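Local coordinates for protein probable ribosomal RNA small subunit methyltransferase (Thermus thermophilus, PDB 3DMH) that methylates the N2 atom of a guanosine in 16S ribosomal RNA, using S-adenosylmethionine as the methyl donor, at residues G195-F207 and A266-L280. Residues are numbered along the deposited sequence; the frame is centred on the assembly and turned at random.
With SAM (S-adenosylmethionine), chain D.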
ATOM      1  N   GLY A 195       9.893   4.421 -26.646  1.00 25.20           N
ATOM      2  CA  GLY A 195      11.186   4.383 -27.342  1.00 24.90           C
ATOM      3  C   GLY A 195      12.432   4.306 -26.470  1.00 24.85           C
ATOM      4  O   GLY A 195      13.545   4.523 -26.966  1.00 25.67           O
ATOM      5  N   ALA A 196      12.251   4.005 -25.178  1.00 24.48           N
ATOM      6  CA  ALA A 196      13.374   3.917 -24.240  1.00 24.09           C
ATOM      7  C   ALA A 196      13.259   2.690 -23.342  1.00 23.74           C
ATOM      8  O   ALA A 196      12.156   2.270 -23.000  1.00 23.88           O
ATOM      9  CB  ALA A 196      13.472   5.187 -23.401  1.00 24.29           C
ATOM     10  N   GLU A 197      14.404   2.133 -22.966  1.00 23.46           N
ATOM     11  CA  GLU A 197      14.463   0.913 -22.162  1.00 23.80           C
ATOM     12  C   GLU A 197      14.541   1.209 -20.683  1.00 22.96           C
ATOM     13  O   GLU A 197      15.361   2.026 -20.262  1.00 23.09           O
ATOM     14  CB  GLU A 197      15.693   0.090 -22.535  1.00 24.21           C
ATOM     15  CG  GLU A 197      15.632  -0.525 -23.916  1.00 26.27           C
ATOM     16  CD  GLU A 197      14.532  -1.570 -24.054  1.00 29.78           C
ATOM     17  OE1 GLU A 197      14.233  -2.280 -23.062  1.00 31.08           O
ATOM     18  OE2 GLU A 197      13.976  -1.681 -25.171  1.00 32.01           O
ATOM     19  N   TYR A 198      13.705   0.516 -19.907  1.00 22.23           N
ATOM     20  CA  TYR A 198      13.700   0.617 -18.443  1.00 21.72           C
ATOM     21  C   TYR A 198      13.807  -0.765 -17.821  1.00 21.99           C
ATOM     22  O   TYR A 198      13.246  -1.732 -18.339  1.00 22.67           O
ATOM     23  CB  TYR A 198      12.422   1.308 -17.942  1.00 21.62           C
ATOM     24  CG  TYR A 198      12.251   2.702 -18.489  1.00 20.75           C
ATOM     25  CD1 TYR A 198      12.782   3.809 -17.823  1.00 22.22           C
ATOM     26  CD2 TYR A 198      11.601   2.914 -19.703  1.00 21.44           C
ATOM     27  CE1 TYR A 198      12.643   5.090 -18.342  1.00 21.63           C
ATOM     28  CE2 TYR A 198      11.465   4.184 -20.228  1.00 20.44           C
ATOM     29  CZ  TYR A 198      11.991   5.266 -19.552  1.00 21.79           C
ATOM     30  OH  TYR A 198      11.848   6.524 -20.088  1.00 22.20           O
ATOM     31  N   THR A 199      14.532  -0.861 -16.707  1.00 20.75           N
ATOM     32  CA  THR A 199      14.513  -2.069 -15.899  1.00 20.51           C
ATOM     33  C   THR A 199      13.904  -1.715 -14.562  1.00 20.11           C
ATOM     34  O   THR A 199      14.512  -0.995 -13.768  1.00 20.83           O
ATOM     35  CB  THR A 199      15.913  -2.663 -15.692  1.00 20.63           C
ATOM     36  OG1 THR A 199      16.472  -2.992 -16.972  1.00 21.81           O
ATOM     37  CG2 THR A 199      15.836  -3.930 -14.860  1.00 22.01           C
ATOM     38  N   PHE A 200      12.709  -2.233 -14.331  1.00 18.98           N
ATOM     39  CA  PHE A 200      12.027  -2.029 -13.057  1.00 19.12           C
ATOM     40  C   PHE A 200      12.426  -3.076 -12.026  1.00 19.02           C
ATOM     41  O   PHE A 200      12.729  -4.226 -12.357  1.00 19.96           O
ATOM     42  CB  PHE A 200      10.516  -1.992 -13.254  1.00 19.60           C
ATOM     43  CG  PHE A 200      10.054  -0.872 -14.137  1.00 18.61           C
ATOM     44  CD1 PHE A 200       9.879   0.411 -13.630  1.00 19.46           C
ATOM     45  CD2 PHE A 200       9.823  -1.090 -15.491  1.00 19.29           C
ATOM     46  CE1 PHE A 200       9.457   1.455 -14.450  1.00 19.43           C
ATOM     47  CE2 PHE A 200       9.409  -0.057 -16.328  1.00 19.61           C
ATOM     48  CZ  PHE A 200       9.216   1.224 -15.804  1.00 20.63           C
ATOM     49  N   HIS A 201      12.423  -2.657 -10.762  1.00 18.80           N
ATOM     50  CA  HIS A 201      12.829  -3.502  -9.649  1.00 18.29           C
ATOM     51  C   HIS A 201      11.760  -3.367  -8.606  1.00 18.58           C
ATOM     52  O   HIS A 201      11.308  -2.262  -8.322  1.00 18.51           O
ATOM     53  CB  HIS A 201      14.140  -3.016  -9.055  1.00 18.93           C
ATOM     54  CG  HIS A 201      15.327  -3.329  -9.904  1.00 19.07           C
ATOM     55  ND1 HIS A 201      15.653  -2.612 -11.039  1.00 22.47           N
ATOM     56  CD2 HIS A 201      16.251  -4.313  -9.804  1.00 19.27           C
ATOM     57  CE1 HIS A 201      16.741  -3.130 -11.585  1.00 21.60           C
ATOM     58  NE2 HIS A 201      17.121  -4.164 -10.858  1.00 23.39           N
ATOM     59  N   HIS A 202      11.348  -4.490  -8.050  1.00 18.45           N
ATOM     60  CA  HIS A 202      10.336  -4.427  -7.000  1.00 18.27           C
ATOM     61  C   HIS A 202      10.350  -5.585  -6.027  1.00 18.43           C
ATOM     62  O   HIS A 202      10.806  -6.701  -6.329  1.00 18.00           O
ATOM     63  CB  HIS A 202       8.940  -4.231  -7.604  1.00 19.44           C
ATOM     64  CG  HIS A 202       8.501  -5.351  -8.485  1.00 22.51           C
ATOM     65  ND1 HIS A 202       8.101  -6.573  -7.985  1.00 25.60           N
ATOM     66  CD2 HIS A 202       8.405  -5.441  -9.833  1.00 25.60           C
ATOM     67  CE1 HIS A 202       7.773  -7.365  -8.989  1.00 26.00           C
ATOM     68  NE2 HIS A 202       7.951  -6.706 -10.119  1.00 27.38           N
ATOM     69  N   LEU A 203       9.851  -5.273  -4.831  1.00 17.78           N
ATOM     70  CA  LEU A 203       9.618  -6.245  -3.780  1.00 18.15           C
ATOM     71  C   LEU A 203       8.238  -6.885  -3.967  1.00 18.54           C
ATOM     72  O   LEU A 203       7.470  -6.474  -4.862  1.00 19.01           O
ATOM     73  CB  LEU A 203       9.715  -5.552  -2.412  1.00 17.57           C
ATOM     74  CG  LEU A 203      11.110  -5.067  -2.013  1.00 18.65           C
ATOM     75  CD1 LEU A 203      10.977  -4.051  -0.873  1.00 19.49           C
ATOM     76  CD2 LEU A 203      11.976  -6.223  -1.561  1.00 17.51           C
ATOM     77  N   PRO A 204       7.919  -7.912  -3.148  1.00 19.17           N
ATOM     78  CA  PRO A 204       6.603  -8.526  -3.291  1.00 18.65           C
ATOM     79  C   PRO A 204       5.457  -7.587  -2.926  1.00 19.27           C
ATOM     80  O   PRO A 204       5.627  -6.674  -2.103  1.00 19.75           O
ATOM     81  CB  PRO A 204       6.634  -9.686  -2.283  1.00 19.23           C
ATOM     82  CG  PRO A 204       8.070  -9.953  -2.001  1.00 19.38           C
ATOM     83  CD  PRO A 204       8.744  -8.602  -2.132  1.00 19.03           C
ATOM     84  N   GLY A 205       4.315  -7.810  -3.575  1.00 19.58           N
ATOM     85  CA  GLY A 205       3.051  -7.194  -3.161  1.00 20.32           C
ATOM     86  C   GLY A 205       2.694  -5.921  -3.905  1.00 21.21           C
ATOM     87  O   GLY A 205       1.579  -5.373  -3.748  1.00 22.87           O
ATOM     88  N   VAL A 206       3.634  -5.415  -4.695  1.00 20.01           N
ATOM     89  CA  VAL A 206       3.407  -4.170  -5.438  1.00 19.57           C
ATOM     90  C   VAL A 206       2.321  -4.350  -6.489  1.00 19.47           C
ATOM     91  O   VAL A 206       2.052  -5.489  -6.949  1.00 20.10           O
ATOM     92  CB  VAL A 206       4.709  -3.653  -6.117  1.00 19.81           C
ATOM     93  CG1 VAL A 206       5.792  -3.435  -5.079  1.00 19.90           C
ATOM     94  CG2 VAL A 206       5.166  -4.633  -7.209  1.00 18.89           C
ATOM     95  N   PHE A 207       1.693  -3.235  -6.862  1.00 19.92           N
ATOM     96  CA  PHE A 207       0.741  -3.282  -7.975  1.00 19.48           C
ATOM     97  C   PHE A 207       1.483  -3.630  -9.265  1.00 19.15           C
ATOM     98  O   PHE A 207       2.546  -3.062  -9.560  1.00 19.07           O
ATOM     99  CB  PHE A 207       0.051  -1.931  -8.142  1.00 19.89           C
ATOM    100  CG  PHE A 207      -0.831  -1.858  -9.354  1.00 21.08           C
ATOM    101  CD1 PHE A 207      -2.067  -2.480  -9.347  1.00 20.47           C
ATOM    102  CD2 PHE A 207      -0.424  -1.164 -10.501  1.00 22.00           C
ATOM    103  CE1 PHE A 207      -2.902  -2.424 -10.472  1.00 23.57           C
ATOM    104  CE2 PHE A 207      -1.247  -1.093 -11.629  1.00 22.59           C
ATOM    105  CZ  PHE A 207      -2.491  -1.731 -11.602  1.00 21.40           C
ATOM    106  N   ALA A 266       6.791  -0.947   0.745  1.00 16.41           N
ATOM    107  CA  ALA A 266       7.445  -1.888  -0.200  1.00 16.45           C
ATOM    108  C   ALA A 266       7.551  -1.234  -1.584  1.00 17.42           C
ATOM    109  O   ALA A 266       8.560  -1.364  -2.284  1.00 17.59           O
ATOM    110  CB  ALA A 266       6.677  -3.203  -0.255  1.00 17.99           C
ATOM    111  N   SER A 267       6.507  -0.506  -1.975  1.00 16.93           N
ATOM    112  CA  SER A 267       6.475   0.179  -3.248  1.00 18.09           C
ATOM    113  C   SER A 267       7.449   1.355  -3.295  1.00 18.24           C
ATOM    114  O   SER A 267       8.131   1.560  -4.305  1.00 18.16           O
ATOM    115  CB  SER A 267       5.049   0.640  -3.565  1.00 18.60           C
ATOM    116  OG  SER A 267       4.231  -0.505  -3.819  1.00 19.21           O
ATOM    117  N   VAL A 268       7.548   2.112  -2.201  1.00 17.72           N
ATOM    118  CA  VAL A 268       8.515   3.212  -2.121  1.00 18.11           C
ATOM    119  C   VAL A 268       9.935   2.681  -2.339  1.00 17.57           C
ATOM    120  O   VAL A 268      10.714   3.242  -3.129  1.00 18.71           O
ATOM    121  CB  VAL A 268       8.444   3.910  -0.759  1.00 18.40           C
ATOM    122  CG1 VAL A 268       9.595   4.908  -0.574  1.00 19.51           C
ATOM    123  CG2 VAL A 268       7.113   4.613  -0.616  1.00 19.19           C
ATOM    124  N   LEU A 269      10.276   1.599  -1.645  1.00 17.81           N
ATOM    125  CA  LEU A 269      11.630   1.019  -1.768  1.00 17.72           C
ATOM    126  C   LEU A 269      11.876   0.495  -3.171  1.00 18.45           C
ATOM    127  O   LEU A 269      12.986   0.593  -3.703  1.00 18.38           O
ATOM    128  CB  LEU A 269      11.841  -0.112  -0.766  1.00 17.65           C
ATOM    129  CG  LEU A 269      11.779   0.344   0.703  1.00 19.29           C
ATOM    130  CD1 LEU A 269      11.746  -0.853   1.641  1.00 20.63           C
ATOM    131  CD2 LEU A 269      12.955   1.258   1.063  1.00 21.49           C
ATOM    132  N   SER A 270      10.823  -0.053  -3.772  1.00 18.21           N
ATOM    133  CA  SER A 270      10.894  -0.513  -5.166  1.00 18.04           C
ATOM    134  C   SER A 270      11.206   0.618  -6.133  1.00 18.18           C
ATOM    135  O   SER A 270      12.118   0.492  -6.966  1.00 18.44           O
ATOM    136  CB  SER A 270       9.596  -1.204  -5.562  1.00 18.47           C
ATOM    137  OG  SER A 270       9.368  -2.339  -4.740  1.00 18.24           O
ATOM    138  N   LEU A 271      10.467   1.725  -6.005  1.00 18.62           N
ATOM    139  CA  LEU A 271      10.749   2.906  -6.813  1.00 19.51           C
ATOM    140  C   LEU A 271      12.191   3.395  -6.618  1.00 18.78           C
ATOM    141  O   LEU A 271      12.861   3.741  -7.588  1.00 19.12           O
ATOM    142  CB  LEU A 271       9.766   4.020  -6.460  1.00 19.71           C
ATOM    143  CG  LEU A 271       9.988   5.391  -7.114  1.00 20.13           C
ATOM    144  CD1 LEU A 271      10.000   5.278  -8.657  1.00 21.88           C
ATOM    145  CD2 LEU A 271       8.925   6.379  -6.641  1.00 21.24           C
ATOM    146  N   GLN A 272      12.660   3.434  -5.367  1.00 18.25           N
ATOM    147  CA  GLN A 272      14.016   3.916  -5.096  1.00 18.74           C
ATOM    148  C   GLN A 272      15.058   3.054  -5.800  1.00 18.97           C
ATOM    149  O   GLN A 272      16.018   3.584  -6.384  1.00 18.91           O
ATOM    150  CB  GLN A 272      14.258   3.985  -3.581  1.00 18.49           C
ATOM    151  CG  GLN A 272      13.515   5.160  -2.943  1.00 18.77           C
ATOM    152  CD  GLN A 272      13.542   5.169  -1.425  1.00 20.03           C
ATOM    153  OE1 GLN A 272      13.839   4.162  -0.783  1.00 23.62           O
ATOM    154  NE2 GLN A 272      13.219   6.311  -0.842  1.00 22.10           N
ATOM    155  N   LYS A 273      14.876   1.734  -5.760  1.00 19.38           N
ATOM    156  CA  LYS A 273      15.835   0.826  -6.411  1.00 19.93           C
ATOM    157  C   LYS A 273      15.777   0.989  -7.925  1.00 19.66           C
ATOM    158  O   LYS A 273      16.823   1.007  -8.587  1.00 19.85           O
ATOM    159  CB  LYS A 273      15.596  -0.640  -6.021  1.00 19.97           C
ATOM    160  CG  LYS A 273      16.646  -1.619  -6.598  1.00 21.22           C
ATOM    161  CD  LYS A 273      16.573  -2.981  -5.936  1.00 22.57           C
ATOM    162  CE  LYS A 273      17.532  -3.977  -6.595  1.00 24.85           C
ATOM    163  NZ  LYS A 273      17.544  -5.287  -5.873  1.00 28.21           N
ATOM    164  N   GLY A 274      14.567   1.139  -8.469  1.00 19.33           N
ATOM    165  CA  GLY A 274      14.426   1.347  -9.921  1.00 19.38           C
ATOM    166  C   GLY A 274      15.074   2.638 -10.402  1.00 19.78           C
ATOM    167  O   GLY A 274      15.767   2.644 -11.421  1.00 19.06           O
ATOM    168  N   LEU A 275      14.865   3.735  -9.671  1.00 19.39           N
ATOM    169  CA  LEU A 275      15.514   5.020 -10.028  1.00 20.04           C
ATOM    170  C   LEU A 275      17.036   4.890 -10.058  1.00 19.95           C
ATOM    171  O   LEU A 275      17.707   5.360 -11.010  1.00 19.63           O
ATOM    172  CB  LEU A 275      15.113   6.133  -9.041  1.00 19.41           C
ATOM    173  CG  LEU A 275      13.654   6.600  -9.140  1.00 20.82           C
ATOM    174  CD1 LEU A 275      13.247   7.353  -7.888  1.00 21.85           C
ATOM    175  CD2 LEU A 275      13.400   7.415 -10.438  1.00 19.14           C
ATOM    176  N   GLU A 276      17.582   4.221  -9.045  1.00 20.48           N
ATOM    177  CA  GLU A 276      19.028   3.996  -8.942  1.00 21.82           C
ATOM    178  C   GLU A 276      19.544   3.158 -10.095  1.00 21.64           C
ATOM    179  O   GLU A 276      20.582   3.479 -10.692  1.00 21.79           O
ATOM    180  CB  GLU A 276      19.350   3.270  -7.641  1.00 22.93           C
ATOM    181  CG  GLU A 276      19.168   4.107  -6.394  1.00 26.73           C
ATOM    182  CD  GLU A 276      19.079   3.266  -5.122  1.00 33.28           C
ATOM    183  OE1 GLU A 276      19.552   2.096  -5.135  1.00 36.51           O
ATOM    184  OE2 GLU A 276      18.549   3.779  -4.106  1.00 35.14           O
ATOM    185  N   ALA A 277      18.819   2.084 -10.400  1.00 21.28           N
ATOM    186  CA  ALA A 277      19.234   1.127 -11.429  1.00 21.26           C
ATOM    187  C   ALA A 277      19.233   1.730 -12.831  1.00 21.51           C
ATOM    188  O   ALA A 277      19.950   1.261 -13.721  1.00 21.35           O
ATOM    189  CB  ALA A 277      18.338  -0.104 -11.388  1.00 20.81           C
ATOM    190  N   ASN A 278      18.417   2.765 -13.021  1.00 21.16           N
ATOM    191  CA  ASN A 278      18.257   3.399 -14.330  1.00 21.88           C
ATOM    192  C   ASN A 278      19.003   4.755 -14.485  1.00 22.42           C
ATOM    193  O   ASN A 278      18.715   5.491 -15.449  1.00 22.45           O
ATOM    194  CB  ASN A 278      16.759   3.501 -14.680  1.00 21.61           C
ATOM    195  CG  ASN A 278      16.124   2.131 -14.945  1.00 21.19           C
ATOM    196  OD1 ASN A 278      16.056   1.682 -16.098  1.00 23.72           O
ATOM    197  ND2 ASN A 278      15.705   1.440 -13.882  1.00 19.70           N
ATOM    198  N   ALA A 279      19.907   5.091 -13.519  1.00 24.14           N
ATOM    199  CA  ALA A 279      20.648   6.381 -13.569  1.00 23.51           C
ATOM    200  C   ALA A 279      19.735   7.590 -13.641  1.00 24.35           C
ATOM    201  O   ALA A 279      19.947   8.564 -14.376  1.00 22.76           O
ATOM    202  CB  ALA A 279      21.703   6.391 -14.699  1.00 24.98           C
ATOM    203  N   LEU A 280      18.659   7.504 -12.846  1.00 22.95           N
ATOM    204  CA  LEU A 280      17.562   8.531 -12.790  1.00 23.43           C
ATOM    205  C   LEU A 280      17.308   9.105 -11.394  1.00 23.26           C
ATOM    206  O   LEU A 280      17.459   8.399 -10.398  1.00 24.10           O
ATOM    207  CB  LEU A 280      16.237   7.942 -13.309  1.00 23.32           C
ATOM    208  CG  LEU A 280      16.115   7.619 -14.807  1.00 22.36           C
ATOM    209  CD1 LEU A 280      14.852   6.826 -15.114  1.00 23.54           C
ATOM    210  CD2 LEU A 280      16.156   8.906 -15.643  1.00 22.19           C
TER
HETATM  211  N   SAM D 384       1.683   4.456 -10.633  1.00 16.82           N
HETATM  212  CA  SAM D 384       1.936   2.975 -10.572  1.00 17.87           C
HETATM  213  C   SAM D 384       1.714   2.381 -11.947  1.00 18.59           C
HETATM  214  O   SAM D 384       1.150   3.113 -12.772  1.00 19.76           O
HETATM  215  OXT SAM D 384       2.060   1.210 -12.176  1.00 19.44           O
HETATM  216  CB  SAM D 384       0.990   2.287  -9.585  1.00 17.79           C
HETATM  217  CG  SAM D 384      -0.504   2.436  -9.881  1.00 17.65           C
HETATM  218  SD  SAM D 384      -1.515   1.473  -8.710  1.00 19.20           S
HETATM  219  CE  SAM D 384      -3.057   1.265  -9.647  1.00 19.57           C
HETATM  220  C5' SAM D 384      -2.060   2.657  -7.445  1.00 17.16           C
HETATM  221  C4' SAM D 384      -0.968   2.970  -6.436  1.00 15.33           C
HETATM  222  O4' SAM D 384      -1.588   3.815  -5.470  1.00 13.93           O
HETATM  223  C3' SAM D 384      -0.394   1.751  -5.701  1.00 14.02           C
HETATM  224  O3' SAM D 384       1.022   1.686  -5.814  1.00 13.83           O
HETATM  225  C2' SAM D 384      -0.865   1.957  -4.258  1.00 13.48           C
HETATM  226  O2' SAM D 384      -0.023   1.414  -3.261  1.00 14.54           O
HETATM  227  C1' SAM D 384      -0.966   3.481  -4.245  1.00 13.93           C
HETATM  228  N9  SAM D 384      -1.757   3.958  -3.127  1.00 11.94           N
HETATM  229  C8  SAM D 384      -2.842   3.351  -2.499  1.00 13.52           C
HETATM  230  N7  SAM D 384      -3.298   4.167  -1.516  1.00 12.59           N
HETATM  231  C5  SAM D 384      -2.493   5.287  -1.503  1.00 11.05           C
HETATM  232  C6  SAM D 384      -2.447   6.432  -0.700  1.00 11.86           C
HETATM  233  N6  SAM D 384      -3.298   6.601   0.322  1.00 12.42           N
HETATM  234  N1  SAM D 384      -1.486   7.375  -0.979  1.00 12.34           N
HETATM  235  C2  SAM D 384      -0.580   7.208  -2.003  1.00 12.71           C
HETATM  236  N3  SAM D 384      -0.566   6.054  -2.780  1.00 12.22           N
HETATM  237  C4  SAM D 384      -1.525   5.139  -2.519  1.00 11.34           C
HETATM  238  O   HOH W   1      17.105   2.968 -18.135  0.60 31.95           O
HETATM  239  O   HOH W   2       2.521  -0.607  -5.939  1.00 15.83           O
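Ala266 starts the helical side of this contact by setting its methyl group against Leu203, CB to CB 4.4 Å, at the turn that follows strand 196-202. Ser267 comes next: its OG lies near Val206 CG1, is hydrogen-bonded to Asp264, and takes a bond from a water that also joins Phe207 N and the cofactor's O3', linking the helix start to the S-adenosylmethionine pocket. There the cofactor's methyl carbon CE sits over the centre of the Phe207 ring, 3.4 Å above the ring plane. Leu269 adds CB against Leu203 CD1. The Ser270 hydroxyl is gripped between two partners: chi1 -61° puts OG beside its own backbone N, where it gives its proton to Ala266 O, 2.8 Å away, and accepts from Leu203 N at 3.0 Å. Lys273, extended beyond CG, crosses the His201 side chain at about a right angle and puts CE 3.5 Å from CD2 of that ring. The Ala277 methyl touches His201 CE1. Past the last helical turn, Asn278 imitates a strand neighbour: OD1 accepts from Thr199 N at 3.0 Å in the carbonyl plane, on a lone pair, while ND2 donates to Thr199 O at 2.7 Å and also to Gly274 O. Replacing Asn278 by alanine would probably leave both backbone groups of Thr199 without these mates and free the strand from the helix's C-terminal end, which a Schellman motif closes at Ala279. Leu280 then reaches the edge of the Tyr198 ring. The axes of strand 196-202 and helix 266-277 run 148° apart, roughly antiparallel; the strand packs on the helix and pairs with strand 187-193, while Leu271 faces helix 248-253 and strand 283-286, an outermost strand of the Rossmann-like methyltransferase sheet.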